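Local structure of translation initiation factor eIF2B subunit epsilon (Schizosaccharomyces pombe, 5B04) at residues H311-R323 with I327-D341. The protein forms part of the eIF2B complex, which catalyses the exchange of GDP for GTP on the gamma subunit of initiation factor eIF2. Sequence-based numbering, arbitrary orientation.
Sequences HQIYKEEDVVLAR and IKARTLIGAYTKVGD
Leu321 reaches inward and spreads its two methyls over different partners: CD1 meets Ile327 CD1 at 3.7 Å, the two side chains crossing at about a right angle, while CD2 runs alongside Val339 and touches its CG2. Ile313 CG2 approaches the same Ile327 methyl from another wall, and Val319 CG1 packs on Ile333 CG2 at 3.8 Å. With Val319 CG1 anti to the backbone N (chi1 167°), both of its methyls bear on Ile333 CG2, and CG2 also lies near Gly334 O. These aliphatic groups pack into the interior, Ile333 and Val339 buried and the others partly exposed, and parallel backbone ladders bind the walls around it. The backbone O of Tyr314 accepts Ile333 N at 2.8 Å and its N donates to Thr331 O; past the corner, on the next wall of the same two coils, Val320 N bonds to Thr337 O and Val339 N to Val320 O.

At the corner, Glu316 OE1 accepts Ala335 N at 2.8 Å, the donor standing 45° out of the carboxylate plane. The same oxygen forms a salt bridge with Arg352, and OE2 is held by Thr305 N. An alanine in place of Glu316 would probably leave Ala335 N and the Arg352 charge without their shared acceptor and loosen the corner.

The outer side is looser. Asp318 CB touches Tyr336 CE1 at 3.9 Å, the carboxylate and ring planes 12° apart, and Val320 lies beside the aliphatic part of Lys338 with both residues exposed to solvent.

Successive coils stacked in parallel register, with short strands, sharp corners and aliphatic side chains pointing inward, are the hallmark of the left-handed beta-helix of hexapeptide-repeat domains.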
ATOM      1  N   HIS I 311      24.041  -6.899  27.035  1.00 63.92           N
ATOM      2  CA  HIS I 311      24.445  -7.962  27.954  1.00 67.92           C
ATOM      3  C   HIS I 311      24.867  -7.389  29.306  1.00 71.75           C
ATOM      4  O   HIS I 311      25.737  -7.939  29.982  1.00 71.46           O
ATOM      5  CB  HIS I 311      25.567  -8.806  27.349  1.00 59.55           C
ATOM      6  CG  HIS I 311      25.303  -9.226  25.938  1.00 64.26           C
ATOM      7  ND1 HIS I 311      25.849  -8.576  24.854  1.00 57.92           N
ATOM      8  CD2 HIS I 311      24.532 -10.219  25.433  1.00 65.32           C
ATOM      9  CE1 HIS I 311      25.437  -9.157  23.740  1.00 67.85           C
ATOM     10  NE2 HIS I 311      24.636 -10.156  24.065  1.00 86.29           N
ATOM     11  N   GLN I 312      24.231  -6.282  29.681  1.00 61.11           N
ATOM     12  CA  GLN I 312      24.405  -5.661  30.993  1.00 62.66           C
ATOM     13  C   GLN I 312      25.858  -5.321  31.313  1.00 60.98           C
ATOM     14  O   GLN I 312      26.380  -5.712  32.357  1.00 59.81           O
ATOM     15  CB  GLN I 312      23.830  -6.572  32.082  1.00 67.40           C
ATOM     16  CG  GLN I 312      22.337  -6.825  31.945  1.00 71.52           C
ATOM     17  CD  GLN I 312      22.004  -8.299  31.829  1.00 77.46           C
ATOM     18  OE1 GLN I 312      22.797  -9.085  31.311  1.00 74.76           O
ATOM     19  NE2 GLN I 312      20.826  -8.680  32.310  1.00 65.05           N
ATOM     20  N   ILE I 313      26.505  -4.588  30.414  1.00 48.46           N
ATOM     21  CA  ILE I 313      27.866  -4.122  30.649  1.00 51.64           C
ATOM     22  C   ILE I 313      27.871  -2.622  30.925  1.00 60.99           C
ATOM     23  O   ILE I 313      27.464  -1.824  30.082  1.00 62.04           O
ATOM     24  CB  ILE I 313      28.788  -4.433  29.457  1.00 51.54           C
ATOM     25  CG1 ILE I 313      28.999  -5.943  29.337  1.00 54.55           C
ATOM     26  CG2 ILE I 313      30.123  -3.723  29.616  1.00 35.62           C
ATOM     27  CD1 ILE I 313      29.883  -6.348  28.179  1.00 46.51           C
ATOM     28  N   TYR I 314      28.333  -2.248  32.114  1.00 52.21           N
ATOM     29  CA  TYR I 314      28.309  -0.855  32.544  1.00 51.37           C
ATOM     30  C   TYR I 314      29.713  -0.260  32.595  1.00 56.88           C
ATOM     31  O   TYR I 314      30.551  -0.693  33.384  1.00 63.72           O
ATOM     32  CB  TYR I 314      27.638  -0.733  33.914  1.00 43.69           C
ATOM     33  CG  TYR I 314      26.204  -1.216  33.948  1.00 49.73           C
ATOM     34  CD1 TYR I 314      25.908  -2.566  34.084  1.00 51.18           C
ATOM     35  CD2 TYR I 314      25.147  -0.320  33.853  1.00 50.81           C
ATOM     36  CE1 TYR I 314      24.600  -3.012  34.117  1.00 38.76           C
ATOM     37  CE2 TYR I 314      23.835  -0.756  33.889  1.00 40.23           C
ATOM     38  CZ  TYR I 314      23.569  -2.102  34.021  1.00 50.65           C
ATOM     39  OH  TYR I 314      22.265  -2.540  34.056  1.00 65.40           O
ATOM     40  N   LYS I 315      29.959   0.734  31.749  1.00 63.89           N
ATOM     41  CA  LYS I 315      31.261   1.390  31.693  1.00 46.28           C
ATOM     42  C   LYS I 315      31.153   2.888  31.939  1.00 56.74           C
ATOM     43  O   LYS I 315      30.276   3.556  31.392  1.00 62.45           O
ATOM     44  CB  LYS I 315      31.930   1.145  30.338  1.00 58.75           C
ATOM     45  CG  LYS I 315      32.476  -0.258  30.138  1.00 71.81           C
ATOM     46  CD  LYS I 315      32.968  -0.448  28.711  1.00 69.70           C
ATOM     47  CE  LYS I 315      33.956   0.641  28.315  1.00 86.23           C
ATOM     48  NZ  LYS I 315      34.395   0.509  26.898  1.00100.56           N
ATOM     49  N   GLU I 316      32.049   3.411  32.769  1.00 59.83           N
ATOM     50  CA  GLU I 316      32.183   4.851  32.928  1.00 65.00           C
ATOM     51  C   GLU I 316      33.105   5.392  31.846  1.00 59.83           C
ATOM     52  O   GLU I 316      33.767   4.625  31.148  1.00 75.38           O
ATOM     53  CB  GLU I 316      32.725   5.206  34.314  1.00 65.65           C
ATOM     54  CG  GLU I 316      31.654   5.479  35.356  1.00 64.26           C
ATOM     55  CD  GLU I 316      32.226   6.065  36.632  1.00 67.30           C
ATOM     56  OE1 GLU I 316      33.025   5.375  37.300  1.00 68.76           O
ATOM     57  OE2 GLU I 316      31.884   7.220  36.963  1.00 68.44           O
ATOM     58  N   GLU I 317      33.144   6.711  31.701  1.00 58.35           N
ATOM     59  CA  GLU I 317      34.057   7.331  30.753  1.00 65.44           C
ATOM     60  C   GLU I 317      35.494   7.180  31.242  1.00 71.30           C
ATOM     61  O   GLU I 317      35.728   6.857  32.408  1.00 74.47           O
ATOM     62  CB  GLU I 317      33.706   8.806  30.545  1.00 63.78           C
ATOM     63  CG  GLU I 317      32.354   9.028  29.879  1.00 85.69           C
ATOM     64  CD  GLU I 317      31.987  10.496  29.771  1.00102.73           C
ATOM     65  OE1 GLU I 317      32.835  11.351  30.104  1.00 91.73           O
ATOM     66  OE2 GLU I 317      30.848  10.795  29.352  1.00 97.01           O
ATOM     67  N   ASP I 318      36.446   7.400  30.338  1.00 75.61           N
ATOM     68  CA  ASP I 318      37.874   7.306  30.643  1.00 69.29           C
ATOM     69  C   ASP I 318      38.298   5.917  31.120  1.00 68.75           C
ATOM     70  O   ASP I 318      39.223   5.788  31.920  1.00 72.97           O
ATOM     71  CB  ASP I 318      38.271   8.351  31.690  1.00 65.27           C
ATOM     72  CG  ASP I 318      38.072   9.771  31.200  1.00 72.44           C
ATOM     73  OD1 ASP I 318      38.915  10.251  30.414  1.00 86.36           O
ATOM     74  OD2 ASP I 318      37.076  10.407  31.602  1.00 78.69           O
ATOM     75  N   VAL I 319      37.623   4.882  30.630  1.00 71.41           N
ATOM     76  CA  VAL I 319      38.051   3.511  30.885  1.00 62.30           C
ATOM     77  C   VAL I 319      38.959   3.044  29.756  1.00 58.94           C
ATOM     78  O   VAL I 319      38.596   3.125  28.583  1.00 83.44           O
ATOM     79  CB  VAL I 319      36.857   2.544  31.022  1.00 58.06           C
ATOM     80  CG1 VAL I 319      37.331   1.099  30.961  1.00 48.80           C
ATOM     81  CG2 VAL I 319      36.110   2.807  32.317  1.00 53.84           C
ATOM     82  N   VAL I 320      40.145   2.561  30.111  1.00 70.13           N
ATOM     83  CA  VAL I 320      41.120   2.136  29.115  1.00 81.60           C
ATOM     84  C   VAL I 320      41.058   0.632  28.869  1.00 71.04           C
ATOM     85  O   VAL I 320      41.563  -0.161  29.664  1.00 70.01           O
ATOM     86  CB  VAL I 320      42.552   2.518  29.531  1.00 71.57           C
ATOM     87  CG1 VAL I 320      43.542   2.123  28.447  1.00 71.25           C
ATOM     88  CG2 VAL I 320      42.639   4.008  29.819  1.00 67.24           C
ATOM     89  N   LEU I 321      40.431   0.247  27.762  1.00 71.29           N
ATOM     90  CA  LEU I 321      40.374  -1.153  27.367  1.00 74.30           C
ATOM     91  C   LEU I 321      41.342  -1.426  26.228  1.00 80.79           C
ATOM     92  O   LEU I 321      41.148  -0.946  25.111  1.00 91.61           O
ATOM     93  CB  LEU I 321      38.955  -1.548  26.951  1.00 69.92           C
ATOM     94  CG  LEU I 321      37.877  -1.528  28.034  1.00 69.28           C
ATOM     95  CD1 LEU I 321      36.600  -2.169  27.517  1.00 65.54           C
ATOM     96  CD2 LEU I 321      38.364  -2.230  29.289  1.00 70.98           C
ATOM     97  N   ALA I 322      42.388  -2.191  26.517  1.00 81.44           N
ATOM     98  CA  ALA I 322      43.334  -2.596  25.489  1.00 85.89           C
ATOM     99  C   ALA I 322      42.625  -3.459  24.455  1.00 82.39           C
ATOM    100  O   ALA I 322      41.613  -4.088  24.755  1.00 79.86           O
ATOM    101  CB  ALA I 322      44.505  -3.346  26.102  1.00 69.80           C
ATOM    102  N   ARG I 323      43.144  -3.477  23.233  1.00 85.15           N
ATOM    103  CA  ARG I 323      42.617  -4.378  22.220  1.00 77.33           C
ATOM    104  C   ARG I 323      42.962  -5.804  22.638  1.00 76.56           C
ATOM    105  O   ARG I 323      43.875  -6.007  23.440  1.00 94.80           O
ATOM    106  CB  ARG I 323      43.189  -4.050  20.842  1.00 74.41           C
ATOM    107  CG  ARG I 323      42.435  -4.676  19.680  1.00 99.07           C
ATOM    108  CD  ARG I 323      43.238  -4.554  18.400  1.00 96.68           C
ATOM    109  NE  ARG I 323      43.822  -3.224  18.264  1.00102.51           N
ATOM    110  CZ  ARG I 323      44.765  -2.908  17.383  1.00120.94           C
ATOM    111  NH1 ARG I 323      45.238  -3.831  16.558  1.00108.20           N
ATOM    112  NH2 ARG I 323      45.239  -1.671  17.332  1.00126.88           N
ATOM    113  N   ILE I 327      35.670  -8.342  27.608  1.00 57.21           N
ATOM    114  CA  ILE I 327      34.879  -8.273  28.828  1.00 62.48           C
ATOM    115  C   ILE I 327      33.470  -8.803  28.566  1.00 51.90           C
ATOM    116  O   ILE I 327      32.724  -8.263  27.749  1.00 45.74           O
ATOM    117  CB  ILE I 327      34.827  -6.834  29.397  1.00 57.43           C
ATOM    118  CG1 ILE I 327      34.392  -5.829  28.331  1.00 61.10           C
ATOM    119  CG2 ILE I 327      36.189  -6.436  29.941  1.00 64.86           C
ATOM    120  CD1 ILE I 327      34.057  -4.464  28.889  1.00 76.70           C
ATOM    121  N   LYS I 328      33.120  -9.881  29.255  1.00 49.62           N
ATOM    122  CA  LYS I 328      31.867 -10.574  28.989  1.00 47.04           C
ATOM    123  C   LYS I 328      30.693  -9.942  29.735  1.00 47.26           C
ATOM    124  O   LYS I 328      30.790  -8.818  30.226  1.00 55.24           O
ATOM    125  CB  LYS I 328      32.002 -12.056  29.345  1.00 49.89           C
ATOM    126  CG  LYS I 328      33.144 -12.743  28.605  1.00 54.37           C
ATOM    127  CD  LYS I 328      33.085 -14.256  28.725  1.00 71.78           C
ATOM    128  CE  LYS I 328      34.172 -14.910  27.883  1.00 83.37           C
ATOM    129  NZ  LYS I 328      34.056 -16.394  27.857  1.00 99.49           N
ATOM    130  N   ALA I 329      29.586 -10.674  29.811  1.00 52.11           N
ATOM    131  CA  ALA I 329      28.324 -10.123  30.295  1.00 60.11           C
ATOM    132  C   ALA I 329      28.321  -9.825  31.793  1.00 57.68           C
ATOM    133  O   ALA I 329      29.113 -10.385  32.552  1.00 53.22           O
ATOM    134  CB  ALA I 329      27.183 -11.069  29.953  1.00 65.70           C
ATOM    135  N   ARG I 330      27.414  -8.935  32.192  1.00 61.76           N
ATOM    136  CA  ARG I 330      27.210  -8.558  33.590  1.00 58.23           C
ATOM    137  C   ARG I 330      28.490  -8.039  34.244  1.00 65.37           C
ATOM    138  O   ARG I 330      28.817  -8.406  35.372  1.00 64.12           O
ATOM    139  CB  ARG I 330      26.648  -9.743  34.383  1.00 51.90           C
ATOM    140  CG  ARG I 330      25.316 -10.252  33.847  1.00 54.04           C
ATOM    141  CD  ARG I 330      24.226 -10.228  34.908  1.00 72.90           C
ATOM    142  NE  ARG I 330      24.117 -11.500  35.618  1.00100.10           N
ATOM    143  CZ  ARG I 330      23.114 -11.818  36.431  1.00111.94           C
ATOM    144  NH1 ARG I 330      22.127 -10.956  36.639  1.00 89.66           N
ATOM    145  NH2 ARG I 330      23.095 -12.999  37.033  1.00112.14           N
ATOM    146  N   THR I 331      29.199  -7.172  33.530  1.00 57.96           N
ATOM    147  CA  THR I 331      30.447  -6.601  34.026  1.00 43.98           C
ATOM    148  C   THR I 331      30.349  -5.085  34.178  1.00 51.77           C
ATOM    149  O   THR I 331      29.919  -4.384  33.262  1.00 54.86           O
ATOM    150  CB  THR I 331      31.628  -6.946  33.093  1.00 62.52           C
ATOM    151  OG1 THR I 331      31.960  -8.333  33.236  1.00 67.31           O
ATOM    152  CG2 THR I 331      32.850  -6.105  33.431  1.00 49.95           C
ATOM    153  N   LEU I 332      30.746  -4.588  35.345  1.00 59.10           N
ATOM    154  CA  LEU I 332      30.745  -3.156  35.617  1.00 49.20           C
ATOM    155  C   LEU I 332      32.173  -2.654  35.818  1.00 52.10           C
ATOM    156  O   LEU I 332      32.940  -3.236  36.583  1.00 56.41           O
ATOM    157  CB  LEU I 332      29.884  -2.849  36.845  1.00 54.25           C
ATOM    158  CG  LEU I 332      29.647  -1.390  37.245  1.00 54.75           C
ATOM    159  CD1 LEU I 332      28.275  -1.250  37.874  1.00 53.84           C
ATOM    160  CD2 LEU I 332      30.711  -0.904  38.215  1.00 55.27           C
ATOM    161  N   ILE I 333      32.526  -1.574  35.128  1.00 52.46           N
ATOM    162  CA  ILE I 333      33.869  -1.011  35.224  1.00 48.36           C
ATOM    163  C   ILE I 333      33.843   0.476  35.569  1.00 55.77           C
ATOM    164  O   ILE I 333      33.263   1.282  34.842  1.00 60.44           O
ATOM    165  CB  ILE I 333      34.655  -1.199  33.911  1.00 48.11           C
ATOM    166  CG1 ILE I 333      34.673  -2.673  33.500  1.00 46.96           C
ATOM    167  CG2 ILE I 333      36.070  -0.666  34.058  1.00 50.31           C
ATOM    168  CD1 ILE I 333      35.384  -2.931  32.191  1.00 49.86           C
ATOM    169  N   GLY I 334      34.478   0.833  36.682  1.00 54.13           N
ATOM    170  CA  GLY I 334      34.569   2.220  37.097  1.00 49.15           C
ATOM    171  C   GLY I 334      35.540   3.005  36.237  1.00 56.24           C
ATOM    172  O   GLY I 334      36.343   2.423  35.509  1.00 60.54           O
ATOM    173  N   ALA I 335      35.469   4.330  36.324  1.00 48.15           N
ATOM    174  CA  ALA I 335      36.301   5.200  35.500  1.00 58.76           C
ATOM    175  C   ALA I 335      37.785   5.051  35.825  1.00 57.42           C
ATOM    176  O   ALA I 335      38.150   4.579  36.902  1.00 63.42           O
ATOM    177  CB  ALA I 335      35.870   6.650  35.664  1.00 50.21           C
ATOM    178  N   TYR I 336      38.625   5.447  34.871  1.00 61.25           N
ATOM    179  CA  TYR I 336      40.080   5.451  35.024  1.00 70.84           C
ATOM    180  C   TYR I 336      40.658   4.058  35.276  1.00 71.37           C
ATOM    181  O   TYR I 336      41.765   3.923  35.797  1.00 72.94           O
ATOM    182  CB  TYR I 336      40.493   6.400  36.154  1.00 65.33           C
ATOM    183  CG  TYR I 336      39.878   7.775  36.035  1.00 64.76           C
ATOM    184  CD1 TYR I 336      40.305   8.665  35.058  1.00 63.78           C
ATOM    185  CD2 TYR I 336      38.867   8.182  36.895  1.00 67.61           C
ATOM    186  CE1 TYR I 336      39.744   9.922  34.942  1.00 72.86           C
ATOM    187  CE2 TYR I 336      38.299   9.438  36.788  1.00 70.70           C
ATOM    188  CZ  TYR I 336      38.742  10.304  35.810  1.00 77.61           C
ATOM    189  OH  TYR I 336      38.182  11.556  35.698  1.00 78.06           O
ATOM    190  N   THR I 337      39.909   3.029  34.895  1.00 65.46           N
ATOM    191  CA  THR I 337      40.366   1.654  35.047  1.00 64.20           C
ATOM    192  C   THR I 337      41.034   1.164  33.767  1.00 67.37           C
ATOM    193  O   THR I 337      40.535   1.397  32.667  1.00 69.31           O
ATOM    194  CB  THR I 337      39.207   0.707  35.414  1.00 63.84           C
ATOM    195  OG1 THR I 337      38.605   1.137  36.642  1.00 68.93           O
ATOM    196  CG2 THR I 337      39.705  -0.722  35.576  1.00 56.68           C
ATOM    197  N   LYS I 338      42.170   0.491  33.917  1.00 70.20           N
ATOM    198  CA  LYS I 338      42.894  -0.058  32.778  1.00 54.15           C
ATOM    199  C   LYS I 338      42.858  -1.580  32.811  1.00 68.86           C
ATOM    200  O   LYS I 338      43.036  -2.189  33.866  1.00 68.89           O
ATOM    201  CB  LYS I 338      44.342   0.434  32.777  1.00 62.30           C
ATOM    202  CG  LYS I 338      44.476   1.942  32.870  1.00 86.48           C
ATOM    203  CD  LYS I 338      45.918   2.357  33.112  1.00 98.82           C
ATOM    204  CE  LYS I 338      45.988   3.674  33.867  1.00101.74           C
ATOM    205  NZ  LYS I 338      44.691   4.405  33.832  1.00102.37           N
ATOM    206  N   VAL I 339      42.615  -2.194  31.657  1.00 67.78           N
ATOM    207  CA  VAL I 339      42.648  -3.648  31.557  1.00 67.42           C
ATOM    208  C   VAL I 339      43.651  -4.068  30.487  1.00 68.29           C
ATOM    209  O   VAL I 339      43.669  -3.511  29.388  1.00 70.01           O
ATOM    210  CB  VAL I 339      41.263  -4.236  31.236  1.00 64.10           C
ATOM    211  CG1 VAL I 339      41.279  -5.744  31.420  1.00 57.37           C
ATOM    212  CG2 VAL I 339      40.202  -3.608  32.127  1.00 66.70           C
ATOM    213  N   GLY I 340      44.484  -5.052  30.816  1.00 69.13           N
ATOM    214  CA  GLY I 340      45.594  -5.440  29.964  1.00 62.73           C
ATOM    215  C   GLY I 340      45.245  -6.316  28.776  1.00 72.02           C
ATOM    216  O   GLY I 340      44.083  -6.660  28.554  1.00 73.06           O
ATOM    217  N   ASP I 341      46.272  -6.676  28.011  1.00 74.72           N
ATOM    218  CA  ASP I 341      46.110  -7.493  26.813  1.00 55.83           C
ATOM    219  C   ASP I 341      45.661  -8.913  27.145  1.00 68.61           C
ATOM    220  O   ASP I 341      46.094  -9.490  28.142  1.00 76.71           O
ATOM    221  CB  ASP I 341      47.421  -7.540  26.023  1.00 62.59           C
ATOM    222  CG  ASP I 341      47.903  -6.163  25.608  1.00 84.68           C
ATOM    223  OD1 ASP I 341      47.056  -5.310  25.270  1.00 90.65           O
ATOM    224  OD2 ASP I 341      49.131  -5.934  25.621  1.00 80.49           O
TER